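Local coordinates for flavoprotein (Thermotoga maritima, PDB 5V8S) that binds a mu-oxo-diiron centre and, as in other flavo-diiron proteins, probably acts as an FMN-dependent oxidoreductase in electron transfer, at residues N63-G68 and T91-N96; E118-N123 and R147-K152; I214-N219 and I345-N350; A322-V327 and L356-H361; S328-E333 and H361-S366. The protein carries 1 engineered substitution. All coordinates share one frame; numbering follows the deposited sequence.

Contact 1: N63-G68 and T91-N96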
# COMPACT_ATOMS: atom_id res chain seq x y z
N ASN A 63 -12.69 7.88 -43.82
CA ASN A 63 -12.81 6.84 -42.80
C ASN A 63 -12.07 7.35 -41.58
O ASN A 63 -10.86 7.60 -41.64
CB ASN A 63 -12.24 5.49 -43.26
CG ASN A 63 -13.07 4.82 -44.33
OD1 ASN A 63 -14.27 4.58 -44.17
ND2 ASN A 63 -12.42 4.51 -45.45
N VAL A 64 -12.80 7.52 -40.48
CA VAL A 64 -12.31 8.23 -39.30
C VAL A 64 -12.17 7.23 -38.15
O VAL A 64 -13.17 6.71 -37.65
CB VAL A 64 -13.24 9.38 -38.91
CG1 VAL A 64 -12.65 10.18 -37.73
CG2 VAL A 64 -13.53 10.28 -40.11
N LEU A 65 -10.94 6.99 -37.72
CA LEU A 65 -10.66 6.18 -36.54
C LEU A 65 -10.61 7.09 -35.32
O LEU A 65 -10.00 8.16 -35.37
CB LEU A 65 -9.33 5.46 -36.69
CG LEU A 65 -8.85 4.68 -35.47
CD1 LEU A 65 -9.76 3.50 -35.21
CD2 LEU A 65 -7.42 4.22 -35.71
N ILE A 66 -11.27 6.68 -34.24
CA ILE A 66 -11.35 7.49 -33.03
C ILE A 66 -10.78 6.67 -31.88
O ILE A 66 -11.33 5.64 -31.50
CB ILE A 66 -12.78 7.97 -32.74
CG1 ILE A 66 -13.27 8.78 -33.96
CG2 ILE A 66 -12.82 8.83 -31.45
CD1 ILE A 66 -14.65 9.37 -33.79
N ASP A 67 -9.63 7.12 -31.37
CA ASP A 67 -8.91 6.50 -30.26
C ASP A 67 -8.36 5.12 -30.66
O ASP A 67 -8.28 4.81 -31.86
CB ASP A 67 -9.79 6.52 -29.00
CG ASP A 67 -10.12 7.97 -28.55
OD1 ASP A 67 -9.26 8.88 -28.71
OD2 ASP A 67 -11.25 8.22 -28.07
N GLY A 68 -7.92 4.32 -29.70
CA GLY A 68 -7.22 3.09 -30.00
C GLY A 68 -7.20 2.18 -28.77
O GLY A 68 -8.03 2.30 -27.87
N THR A 91 -8.44 7.81 -43.40
CA THR A 91 -8.08 9.18 -43.76
C THR A 91 -7.86 10.08 -42.56
O THR A 91 -7.13 11.08 -42.69
CB THR A 91 -9.17 9.81 -44.64
OG1 THR A 91 -10.44 9.75 -43.97
CG2 THR A 91 -9.28 9.11 -46.02
N HIS A 92 -8.47 9.77 -41.42
CA HIS A 92 -8.41 10.62 -40.23
C HIS A 92 -8.28 9.75 -39.00
O HIS A 92 -8.86 8.66 -38.94
CB HIS A 92 -9.71 11.42 -40.08
CG HIS A 92 -9.92 12.42 -41.16
ND1 HIS A 92 -10.31 12.07 -42.44
CD2 HIS A 92 -9.79 13.77 -41.16
CE1 HIS A 92 -10.41 13.16 -43.17
NE2 HIS A 92 -10.09 14.21 -42.43
N ILE A 93 -7.51 10.23 -38.02
CA ILE A 93 -7.49 9.65 -36.68
C ILE A 93 -7.71 10.78 -35.68
O ILE A 93 -6.95 11.76 -35.65
CB ILE A 93 -6.17 8.91 -36.38
CG1 ILE A 93 -5.92 7.80 -37.40
CG2 ILE A 93 -6.21 8.33 -34.97
CD1 ILE A 93 -4.57 7.13 -37.31
N ILE A 94 -8.74 10.63 -34.84
CA ILE A 94 -9.04 11.60 -33.78
C ILE A 94 -8.53 11.04 -32.47
O ILE A 94 -8.85 9.91 -32.09
CB ILE A 94 -10.55 11.89 -33.70
CG1 ILE A 94 -11.02 12.58 -34.99
CG2 ILE A 94 -10.84 12.79 -32.48
CD1 ILE A 94 -12.53 12.86 -35.04
N VAL A 95 -7.71 11.83 -31.79
CA VAL A 95 -7.12 11.45 -30.51
C VAL A 95 -7.71 12.39 -29.45
O VAL A 95 -7.25 13.52 -29.28
CB VAL A 95 -5.59 11.53 -30.56
CG1 VAL A 95 -4.99 11.14 -29.22
CG2 VAL A 95 -5.07 10.63 -31.66
N ASN A 96 -8.73 11.90 -28.73
CA ASN A 96 -9.36 12.71 -27.71
C ASN A 96 -8.47 12.87 -26.47
O ASN A 96 -8.64 13.83 -25.72
CB ASN A 96 -10.67 12.04 -27.27
CG ASN A 96 -11.77 12.16 -28.31
OD1 ASN A 96 -12.09 13.26 -28.77
ND2 ASN A 96 -12.37 11.01 -28.70
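The imidazole of His92 meets Val64 CG2 obliquely, while Thr91 OG1 lies in the ring plane at its edge and shares a 2.8 Å hydrogen bond with His92 ND1. The same hydroxyl oxygen accepts Asn63 N across the contact. At the far end the planes of the Asp67 carboxylate and the Asn96 amide stand 66° apart. Asp67 OD1 takes Asn96 N at 3.1 Å on its syn lone pair, and OD2 takes Asn96 ND2 at 3.1 Å, also from the syn side but 28° out of the carboxylate plane. Between these ends run parallel strands of the beta-alpha-beta unit whose strands are connected by helix 74-82, bonded from Leu65 N to His92 O (2.9 Å) and from Ile94 N to Leu65 O (2.8 Å). On the face of Val64, Ile66 and Ile94, Val64 CG1 touches Ile94 CD1 at 3.8 Å; Leu65 and Ile93 turn instead to helix 106-113. Asn96 OD1 is bound by Thr170, fixing the amide's orientation. Asp67 thus has both buried oxygens gripped by N-H donors of one residue, Asn96 N and ND2, which hold the carboxylate's rotation with the Asp67 side chain about 8 Å from the bound mu-oxo-diiron.

Contact 2: E118-N123 and R147-K152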
# COMPACT_ATOMS: atom_id res chain seq x y z
N GLU A 118 -4.71 12.67 -41.52
CA GLU A 118 -4.96 13.82 -40.66
C GLU A 118 -5.19 13.32 -39.23
O GLU A 118 -6.17 12.62 -38.97
CB GLU A 118 -6.15 14.62 -41.15
CG GLU A 118 -6.39 15.86 -40.35
CD GLU A 118 -7.45 16.75 -40.97
OE1 GLU A 118 -7.12 17.49 -41.93
OE2 GLU A 118 -8.60 16.70 -40.52
N ILE A 119 -4.27 13.66 -38.33
CA ILE A 119 -4.38 13.31 -36.91
C ILE A 119 -4.88 14.55 -36.18
O ILE A 119 -4.25 15.61 -36.22
CB ILE A 119 -3.02 12.86 -36.34
CG1 ILE A 119 -2.48 11.67 -37.15
CG2 ILE A 119 -3.14 12.50 -34.85
CD1 ILE A 119 -1.08 11.18 -36.73
N ILE A 120 -6.02 14.43 -35.50
CA ILE A 120 -6.65 15.57 -34.82
C ILE A 120 -6.51 15.39 -33.31
O ILE A 120 -6.85 14.33 -32.77
CB ILE A 120 -8.13 15.70 -35.21
CG1 ILE A 120 -8.24 16.02 -36.70
CG2 ILE A 120 -8.83 16.76 -34.36
CD1 ILE A 120 -9.63 15.87 -37.23
N ALA A 121 -6.06 16.45 -32.64
CA ALA A 121 -5.91 16.42 -31.19
C ALA A 121 -6.02 17.84 -30.65
O ALA A 121 -6.00 18.81 -31.40
CB ALA A 121 -4.57 15.79 -30.78
N SER A 122 -6.10 17.96 -29.34
CA SER A 122 -6.02 19.27 -28.71
C SER A 122 -4.58 19.79 -28.75
O SER A 122 -3.64 19.09 -29.14
CB SER A 122 -6.47 19.17 -27.25
OG SER A 122 -5.51 18.46 -26.49
N ASN A 123 -4.40 21.04 -28.33
CA ASN A 123 -3.06 21.62 -28.31
C ASN A 123 -2.11 20.81 -27.43
O ASN A 123 -0.99 20.47 -27.83
CB ASN A 123 -3.13 23.07 -27.82
CG ASN A 123 -1.83 23.79 -28.00
OD1 ASN A 123 -1.44 24.13 -29.11
ND2 ASN A 123 -1.13 24.00 -26.90
N ARG A 147 -15.32 20.84 -37.89
CA ARG A 147 -14.64 20.44 -39.10
C ARG A 147 -15.55 19.54 -39.90
O ARG A 147 -16.14 18.61 -39.36
CB ARG A 147 -13.33 19.73 -38.78
CG ARG A 147 -12.25 20.68 -38.29
CD ARG A 147 -10.96 19.95 -37.99
NE ARG A 147 -10.18 19.75 -39.19
CZ ARG A 147 -9.27 20.60 -39.64
NH1 ARG A 147 -9.01 21.72 -38.99
NH2 ARG A 147 -8.61 20.32 -40.74
N GLU A 148 -15.68 19.83 -41.18
CA GLU A 148 -16.50 19.04 -42.06
C GLU A 148 -15.64 17.92 -42.61
O GLU A 148 -14.68 18.16 -43.32
CB GLU A 148 -17.07 19.89 -43.18
CG GLU A 148 -18.09 19.16 -44.02
CD GLU A 148 -18.58 19.99 -45.18
OE1 GLU A 148 -18.45 19.52 -46.32
OE2 GLU A 148 -19.10 21.09 -44.94
N ILE A 149 -16.01 16.69 -42.28
CA ILE A 149 -15.26 15.52 -42.70
C ILE A 149 -16.27 14.51 -43.23
O ILE A 149 -17.25 14.20 -42.54
CB ILE A 149 -14.45 14.91 -41.54
CG1 ILE A 149 -13.41 15.91 -41.00
CG2 ILE A 149 -13.75 13.62 -41.99
CD1 ILE A 149 -12.82 15.51 -39.63
N GLY A 150 -16.05 14.01 -44.44
CA GLY A 150 -16.96 13.01 -44.99
C GLY A 150 -18.41 13.43 -45.04
O GLY A 150 -19.30 12.58 -44.91
N GLY A 151 -18.67 14.73 -45.25
CA GLY A 151 -20.02 15.24 -45.32
C GLY A 151 -20.70 15.51 -43.99
O GLY A 151 -21.89 15.87 -43.99
N LYS A 152 -20.00 15.32 -42.87
CA LYS A 152 -20.57 15.53 -41.55
C LYS A 152 -19.78 16.58 -40.78
O LYS A 152 -18.58 16.77 -41.00
CB LYS A 152 -20.57 14.22 -40.74
CG LYS A 152 -21.29 13.07 -41.46
CD LYS A 152 -22.78 13.32 -41.56
CE LYS A 152 -23.50 12.11 -42.12
NZ LYS A 152 -24.96 12.31 -42.14
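Glu118 and Ile120 meet Arg147 and Ile149 in a face-to-face packing of two beta sheets, part of the sandwich core of the metallo-beta-lactamase-like domain. Strand 118-121 belongs to the sheet that also holds strand 92-94, and strand 147-149 lies at an edge of the second sheet. Their axes are 12.3 Å apart and their directions 143° from each other, so only side chains bridge the gap. At the partly exposed end, Glu118 and Arg147 reach toward each other tip to tip. Glu118 has CG anti to its backbone N (chi1 -177°), and its OE1 forms a salt bridge with Arg147 NH2 at 3.4 Å. The hydrogen bond within that pair is weak, and the carboxylate and guanidinium planes stand 81° apart. Inward, the pairing turns apolar: Ile120 also rests on Phe156, and Ile149 on Phe154, both from strand 152-158 of the second sheet. His92, next to Glu118 in the first sheet, touches Ile149 too. Strand 147-149 turns back through a type I' beta turn from Ile149 to Lys152, where Lys152 N bonds Ile149 O at 3.0 Å. In the apolar pairing itself, Ile120 CD1 meets Ile149 CD1 tip to tip at 4.0 Å.

Contact 3: I214-N219 and I345-N350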
# COMPACT_ATOMS: atom_id res chain seq x y z
N ILE A 214 -10.27 10.10 -12.04
CA ILE A 214 -10.64 11.49 -12.21
C ILE A 214 -10.81 12.24 -10.89
O ILE A 214 -10.99 13.46 -10.91
CB ILE A 214 -11.92 11.61 -13.06
CG1 ILE A 214 -11.88 10.62 -14.22
CG2 ILE A 214 -12.10 13.04 -13.58
CD1 ILE A 214 -13.14 10.61 -15.08
N GLY A 215 -10.77 11.55 -9.75
CA GLY A 215 -11.26 12.16 -8.52
C GLY A 215 -10.53 13.41 -8.09
O GLY A 215 -11.12 14.29 -7.46
N HIS A 216 -9.23 13.52 -8.39
CA HIS A 216 -8.52 14.72 -7.99
C HIS A 216 -9.11 15.95 -8.66
O HIS A 216 -9.01 17.07 -8.12
CB HIS A 216 -7.04 14.57 -8.34
CG HIS A 216 -6.16 15.65 -7.78
ND1 HIS A 216 -6.05 15.90 -6.43
CD2 HIS A 216 -5.33 16.53 -8.40
CE1 HIS A 216 -5.19 16.89 -6.24
NE2 HIS A 216 -4.74 17.29 -7.42
N TYR A 217 -9.72 15.77 -9.82
CA TYR A 217 -10.24 16.85 -10.66
C TYR A 217 -11.76 16.84 -10.72
O TYR A 217 -12.36 17.25 -11.71
CB TYR A 217 -9.65 16.75 -12.06
CG TYR A 217 -8.13 16.64 -12.07
CD1 TYR A 217 -7.34 17.74 -11.81
CD2 TYR A 217 -7.51 15.42 -12.32
CE1 TYR A 217 -5.95 17.65 -11.80
CE2 TYR A 217 -6.12 15.31 -12.31
CZ TYR A 217 -5.35 16.43 -12.05
OH TYR A 217 -3.97 16.31 -12.05
N LYS A 218 -12.41 16.36 -9.66
CA LYS A 218 -13.86 16.19 -9.72
C LYS A 218 -14.58 17.51 -9.98
O LYS A 218 -15.66 17.51 -10.58
CB LYS A 218 -14.38 15.47 -8.46
CG LYS A 218 -14.16 16.19 -7.17
CD LYS A 218 -14.55 15.29 -6.00
CE LYS A 218 -14.56 16.02 -4.66
NZ LYS A 218 -13.37 16.87 -4.46
N ASN A 219 -14.01 18.64 -9.57
CA ASN A 219 -14.65 19.92 -9.88
C ASN A 219 -14.73 20.15 -11.38
O ASN A 219 -15.67 20.80 -11.87
CB ASN A 219 -13.91 21.07 -9.18
CG ASN A 219 -12.59 21.42 -9.86
OD1 ASN A 219 -11.55 20.80 -9.59
ND2 ASN A 219 -12.63 22.42 -10.74
N ILE A 345 -7.48 9.36 -0.02
CA ILE A 345 -8.80 9.97 0.15
C ILE A 345 -8.72 11.47 -0.07
O ILE A 345 -9.55 12.07 -0.76
CB ILE A 345 -9.39 9.62 1.53
CG1 ILE A 345 -9.79 8.15 1.56
CG2 ILE A 345 -10.60 10.54 1.88
CD1 ILE A 345 -10.10 7.63 2.95
N ILE A 346 -7.68 12.11 0.49
CA ILE A 346 -7.52 13.56 0.33
C ILE A 346 -7.26 13.90 -1.12
O ILE A 346 -7.78 14.90 -1.64
CB ILE A 346 -6.38 14.06 1.23
CG1 ILE A 346 -6.77 13.89 2.69
CG2 ILE A 346 -6.04 15.51 0.93
CD1 ILE A 346 -5.63 14.25 3.66
N ASP A 347 -6.49 13.07 -1.82
CA ASP A 347 -6.16 13.37 -3.21
C ASP A 347 -7.34 13.15 -4.14
O ASP A 347 -7.54 13.93 -5.10
CB ASP A 347 -4.98 12.51 -3.67
CG ASP A 347 -4.43 12.98 -4.99
OD1 ASP A 347 -3.96 14.14 -5.06
OD2 ASP A 347 -4.48 12.20 -5.97
N LYS A 348 -8.12 12.09 -3.92
CA LYS A 348 -9.11 11.63 -4.90
C LYS A 348 -10.55 11.85 -4.49
O LYS A 348 -11.41 11.86 -5.36
CB LYS A 348 -8.94 10.13 -5.18
CG LYS A 348 -7.57 9.75 -5.73
CD LYS A 348 -7.38 10.23 -7.17
CE LYS A 348 -6.09 9.67 -7.75
NZ LYS A 348 -6.01 9.83 -9.22
N ALA A 349 -10.83 11.95 -3.19
CA ALA A 349 -12.19 11.92 -2.68
C ALA A 349 -12.35 12.95 -1.58
O ALA A 349 -12.84 12.66 -0.48
CB ALA A 349 -12.53 10.50 -2.22
N ASN A 350 -11.98 14.19 -1.89
CA ASN A 350 -11.94 15.28 -0.92
C ASN A 350 -13.30 15.97 -0.92
O ASN A 350 -13.55 16.89 -1.70
CB ASN A 350 -10.83 16.24 -1.29
CG ASN A 350 -10.50 17.19 -0.18
OD1 ASN A 350 -10.90 16.98 0.96
ND2 ASN A 350 -9.77 18.25 -0.50
O HOH W 1 -11.03 15.08 -4.76
O HOH W 2 -7.54 12.23 -10.52
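Two direct hydrogen bonds join residues 214-219 to the end of helix 336-348 and the residues just after it, linking the di-iron domain to the flavodoxin-like domain of the same chain. His216 ND1 donates to Asp347 O at 2.8 Å, and the oxygen lies in the imidazole plane at the ring edge, with the donor on a carbonyl lone pair. CG is anti to the backbone N (chi1 -171°), which carries the ring root toward Asp347. Lys218 NZ gives the second bond, 2.8 Å to Asn350 O, but approaches from above the carbonyl plane, 41° out of it; Tyr351 adds a cation-pi contact to this lysine.

Water carries a second set of links. One molecule donates to Gly215 O at 2.8 Å and accepts from Lys218 NZ at 3.0 Å and from Asn350 N; another accepts from both His216 N and Lys348 NZ.

Close backbone packing makes up the third. With no side chain on Gly215, its CA comes within 4.2 Å of Lys348 CA and 3.2 Å of Lys348 O, a CA-H...O contact.

A charged pair flanks the seam: Lys348 NZ also binds Thr212 O and forms a salt bridge with Glu331 of the second subunit, so the domain boundary doubles as part of the dimer interface. The helix-end carbonyls Asp347 O and Lys348 O thus meet the imidazole N-H and a C-H, while the ammonium takes Asn350 O past the helix. As the imidazole donates from ND1 beside a helix C-terminus and the Asp347 carboxylate, its protonated form would probably be stabilised there.

Contact 4: A322-V327 and L356-H361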
# COMPACT_ATOMS: atom_id res chain seq x y z
N ALA A 322 -21.10 9.93 5.80
CA ALA A 322 -20.05 10.25 6.76
C ALA A 322 -19.01 9.15 6.69
O ALA A 322 -19.27 8.04 6.22
CB ALA A 322 -20.60 10.34 8.19
N LEU A 323 -17.82 9.47 7.21
CA LEU A 323 -16.75 8.50 7.38
C LEU A 323 -16.40 8.38 8.85
O LEU A 323 -16.48 9.35 9.61
CB LEU A 323 -15.48 8.92 6.62
CG LEU A 323 -15.61 9.24 5.14
CD1 LEU A 323 -14.25 9.58 4.55
CD2 LEU A 323 -16.25 8.08 4.40
N ILE A 324 -16.01 7.18 9.25
CA ILE A 324 -15.52 6.95 10.61
C ILE A 324 -14.17 6.27 10.49
O ILE A 324 -14.04 5.25 9.81
CB ILE A 324 -16.47 6.07 11.44
CG1 ILE A 324 -17.81 6.79 11.64
CG2 ILE A 324 -15.83 5.76 12.81
CD1 ILE A 324 -18.71 6.13 12.58
N PHE A 325 -13.17 6.84 11.17
CA PHE A 325 -11.81 6.31 11.14
C PHE A 325 -11.43 5.77 12.51
O PHE A 325 -11.75 6.38 13.54
CB PHE A 325 -10.81 7.41 10.75
CG PHE A 325 -10.95 7.84 9.33
CD1 PHE A 325 -10.42 7.07 8.31
CD2 PHE A 325 -11.62 9.00 9.03
CE1 PHE A 325 -10.57 7.45 6.99
CE2 PHE A 325 -11.78 9.40 7.71
CZ PHE A 325 -11.25 8.63 6.70
N GLY A 326 -10.77 4.61 12.53
CA GLY A 326 -10.15 4.09 13.73
C GLY A 326 -8.65 3.97 13.49
O GLY A 326 -8.24 3.30 12.54
N VAL A 327 -7.84 4.62 14.33
CA VAL A 327 -6.44 4.87 14.04
C VAL A 327 -5.58 4.29 15.16
O VAL A 327 -5.67 4.73 16.32
CB VAL A 327 -6.18 6.38 13.89
CG1 VAL A 327 -4.73 6.63 13.61
CG2 VAL A 327 -7.09 6.97 12.81
N LEU A 356 -16.03 11.09 12.08
CA LEU A 356 -15.64 10.80 13.46
C LEU A 356 -14.27 10.15 13.42
O LEU A 356 -14.01 9.29 12.57
CB LEU A 356 -16.58 9.79 14.12
CG LEU A 356 -18.04 10.20 14.32
CD1 LEU A 356 -18.83 9.05 14.92
CD2 LEU A 356 -18.12 11.46 15.19
N VAL A 357 -13.41 10.52 14.37
CA VAL A 357 -12.10 9.91 14.53
C VAL A 357 -12.04 9.24 15.89
O VAL A 357 -12.38 9.86 16.91
CB VAL A 357 -10.96 10.93 14.38
CG1 VAL A 357 -9.59 10.24 14.63
CG2 VAL A 357 -11.00 11.58 13.01
N PHE A 358 -11.69 7.96 15.89
CA PHE A 358 -11.33 7.21 17.09
C PHE A 358 -9.85 6.90 16.98
O PHE A 358 -9.39 6.41 15.95
CB PHE A 358 -12.12 5.89 17.17
CG PHE A 358 -13.61 6.05 17.35
CD1 PHE A 358 -14.42 6.41 16.29
CD2 PHE A 358 -14.20 5.80 18.57
CE1 PHE A 358 -15.80 6.53 16.47
CE2 PHE A 358 -15.57 5.93 18.74
CZ PHE A 358 -16.37 6.30 17.70
N GLY A 359 -9.09 7.17 18.02
CA GLY A 359 -7.66 6.95 17.93
C GLY A 359 -7.06 6.57 19.26
O GLY A 359 -7.50 7.03 20.32
N VAL A 360 -6.04 5.70 19.20
CA VAL A 360 -5.28 5.34 20.38
C VAL A 360 -4.44 6.52 20.83
O VAL A 360 -3.92 7.29 20.01
CB VAL A 360 -4.39 4.14 20.02
CG1 VAL A 360 -3.41 3.88 21.13
CG2 VAL A 360 -5.26 2.92 19.75
N HIS A 361 -4.28 6.66 22.15
CA HIS A 361 -3.40 7.66 22.72
C HIS A 361 -2.02 7.03 22.85
O HIS A 361 -1.76 6.24 23.77
CB HIS A 361 -3.92 8.11 24.08
CG HIS A 361 -3.07 9.16 24.73
ND1 HIS A 361 -2.47 10.17 24.01
CD2 HIS A 361 -2.72 9.35 26.02
CE1 HIS A 361 -1.78 10.94 24.84
NE2 HIS A 361 -1.92 10.47 26.07
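Strands 322-327 and 356-360 are adjacent in the central parallel sheet of the flavodoxin-like domain, with Ile324 beside Leu356 and Phe325 beside Val357, and helix 336-348 makes the beta-alpha-beta crossover between them. Five backbone hydrogen bonds zip the pair together. Leu356 N reaches Leu323 O at 3.1 Å, Phe325 N reaches Leu356 O at 2.9 Å, and Phe358 N bonds Phe325 O at 2.8 Å. Val327 N to Phe358 O and Val360 N to Val327 O, the latter at 3.1 Å, continue the ladder to the C-terminal ends of the strands.

On one face Ile324 and Leu356 lie side by side, pointing the same way, their CD1 atoms 3.7 Å apart. Ile324 CG2 comes obliquely to the Phe358 ring, 3.7 Å from CE1. Phe358 has CG anti to its carbonyl carbon (chi1 -66°), and the edge of its ring faces Phe325 O near the ring plane. Gly326, its partner in register, puts no side chain on this face, and Gly326 CA instead makes a CA-H...O contact of 3.3 Å with Phe358 O. Helices 278-292 and 395-409 cover this apolar layer.

Phe325, Val327 and Val357 point to the other face, where Phe325 packs on Met338, Leu342 and Ile345 of helix 336-348. A wholly parallel sheet of strand order 2-1-3-4-5, with helices against both faces, is the three-layer alpha/beta/alpha sandwich of flavodoxins.

Contact 5: S328-E333 and H361-S366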
# COMPACT_ATOMS: atom_id res chain seq x y z
N SER A 328 -4.75 3.31 14.82
CA SER A 328 -3.67 2.87 15.70
C SER A 328 -2.55 3.89 15.72
O SER A 328 -2.17 4.45 14.68
CB SER A 328 -3.07 1.55 15.21
OG SER A 328 -3.98 0.47 15.22
N THR A 329 -1.93 4.04 16.89
CA THR A 329 -0.83 4.97 17.04
C THR A 329 0.29 4.25 17.77
O THR A 329 1.16 3.67 17.12
CB THR A 329 -1.29 6.24 17.77
OG1 THR A 329 -1.75 5.88 19.08
CG2 THR A 329 -2.40 6.96 17.00
N TYR A 330 0.27 4.22 19.11
CA TYR A 330 1.35 3.63 19.90
C TYR A 330 2.64 4.43 19.69
O TYR A 330 2.74 5.57 20.15
CB TYR A 330 1.48 2.13 19.61
CG TYR A 330 0.15 1.39 19.78
CD1 TYR A 330 -0.30 1.03 21.04
CD2 TYR A 330 -0.66 1.08 18.68
CE1 TYR A 330 -1.51 0.38 21.22
CE2 TYR A 330 -1.89 0.42 18.85
CZ TYR A 330 -2.29 0.07 20.12
OH TYR A 330 -3.51 -0.57 20.30
N GLU A 331 3.62 3.86 18.97
CA GLU A 331 4.90 4.54 18.74
C GLU A 331 4.81 5.70 17.75
O GLU A 331 5.64 6.62 17.81
CB GLU A 331 5.95 3.53 18.26
CG GLU A 331 5.75 2.98 16.83
CD GLU A 331 4.68 1.89 16.76
OE1 GLU A 331 4.03 1.62 17.81
OE2 GLU A 331 4.49 1.27 15.68
N ALA A 332 3.83 5.70 16.84
CA ALA A 332 3.74 6.69 15.77
C ALA A 332 2.31 7.18 15.68
O ALA A 332 1.39 6.52 16.16
CB ALA A 332 4.15 6.09 14.41
N GLU A 333 2.11 8.34 15.04
CA GLU A 333 0.77 8.89 14.93
C GLU A 333 -0.03 8.23 13.82
O GLU A 333 -1.25 8.09 13.94
CB GLU A 333 0.82 10.41 14.67
CG GLU A 333 1.15 11.27 15.89
CD GLU A 333 0.13 11.15 17.03
OE1 GLU A 333 -1.00 10.66 16.79
OE2 GLU A 333 0.46 11.55 18.16
N HIS A 361 -4.28 6.66 22.15
CA HIS A 361 -3.40 7.66 22.72
C HIS A 361 -2.02 7.03 22.85
O HIS A 361 -1.76 6.24 23.77
CB HIS A 361 -3.92 8.11 24.08
CG HIS A 361 -3.07 9.16 24.73
ND1 HIS A 361 -2.47 10.17 24.01
CD2 HIS A 361 -2.72 9.35 26.02
CE1 HIS A 361 -1.78 10.94 24.84
NE2 HIS A 361 -1.92 10.47 26.07
N GLY A 362 -1.12 7.37 21.93
CA GLY A 362 0.21 6.83 21.89
C GLY A 362 1.25 7.76 22.52
O GLY A 362 0.94 8.74 23.18
N TRP A 363 2.50 7.42 22.28
CA TRP A 363 3.62 8.16 22.85
C TRP A 363 4.52 8.73 21.76
O TRP A 363 5.73 8.84 21.92
CB TRP A 363 4.41 7.27 23.80
CG TRP A 363 4.89 5.99 23.19
CD1 TRP A 363 6.05 5.80 22.53
CD2 TRP A 363 4.22 4.72 23.19
NE1 TRP A 363 6.17 4.49 22.12
CE2 TRP A 363 5.05 3.81 22.52
CE3 TRP A 363 3.00 4.28 23.69
CZ2 TRP A 363 4.72 2.47 22.35
CZ3 TRP A 363 2.66 2.94 23.51
CH2 TRP A 363 3.51 2.06 22.85
N ALA A 364 3.92 9.09 20.64
CA ALA A 364 4.68 9.62 19.52
C ALA A 364 5.25 10.99 19.88
O ALA A 364 4.63 11.75 20.64
CB ALA A 364 3.77 9.76 18.30
N PRO A 365 6.43 11.33 19.37
CA PRO A 365 6.95 12.69 19.53
C PRO A 365 5.93 13.73 19.09
O PRO A 365 5.20 13.54 18.10
CB PRO A 365 8.19 12.71 18.63
CG PRO A 365 8.66 11.29 18.62
CD PRO A 365 7.42 10.44 18.73
N SER A 366 5.88 14.84 19.82
CA SER A 366 4.80 15.81 19.63
C SER A 366 4.80 16.42 18.24
O SER A 366 3.75 16.87 17.76
CB SER A 366 4.89 16.91 20.70
OG SER A 366 4.71 16.37 22.00
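Tyr330 O receives the hydrogen bond of Trp363 N at 2.8 Å and at the same time sits over the centre of the Trp363 indole, 3.5 Å above its plane. The tryptophan therefore folds its ring back under the carbonyl that its own backbone binds; CG lies between the backbone N and the carbonyl carbon (chi1 56°). Farther along the same face, Glu331 CA makes a CH-pi contact, 4.0 Å from the centroid of the five-membered ring. Tyr330 CB touches Trp363 CH2 at 3.8 Å, and Trp363 CZ3 stands at the edge of the tyrosine ring. Ala364 CB touches both Glu331 O, at 3.7 Å, and Glu333 OE2, at 3.8 Å. Gly362, lacking a side chain, brings its CA to 3.3 Å from Tyr330 O. Trp363 NE1 and Ala364 N are buried here without a polar partner in the model.

These two loops follow strands 322-327 and 354-360 at the C-terminal ends of the strands of the flavodoxin-like sheet, the end where flavodoxins hold FMN.

A type II' beta turn from Thr329 to Ala332 gives the first loop its shape, with Tyr330 at positive phi. Thr329 OG1 hydrogen-bonds Val360 O, tying the turn to the end of the neighbouring strand, and Tyr276 meets the Tyr330 ring edge-to-face. Beyond the chain, Trp164 and Phe124 of the second subunit both meet the Trp363 ring edge-to-face, and Tyr217 of that subunit packs on Glu331.

Overall arrangement
From the N terminus, contact 1 closes the first loop, around helix 74-82. Contact 2 follows in series and joins the sheet of contact 1 to the second sheet of the di-iron domain; strands 92-94 and 118-121 are neighbours, so the two touch. Contact 3 spans the longest separation, from 214-219 to the end of helix 336-348, tying the two domains together. Its segments alternate with those of contacts 4 and 5, and Ile345 packs on Phe325 of contact 4. Contact 4 closes the crossover through helix 336-348; contact 5, which crosses it and shares His361, joins the loops that follow the same two strands. Contacts 3 and 5 both touch the second subunit, while contacts 1 and 4 lie about 50 Å apart between centres.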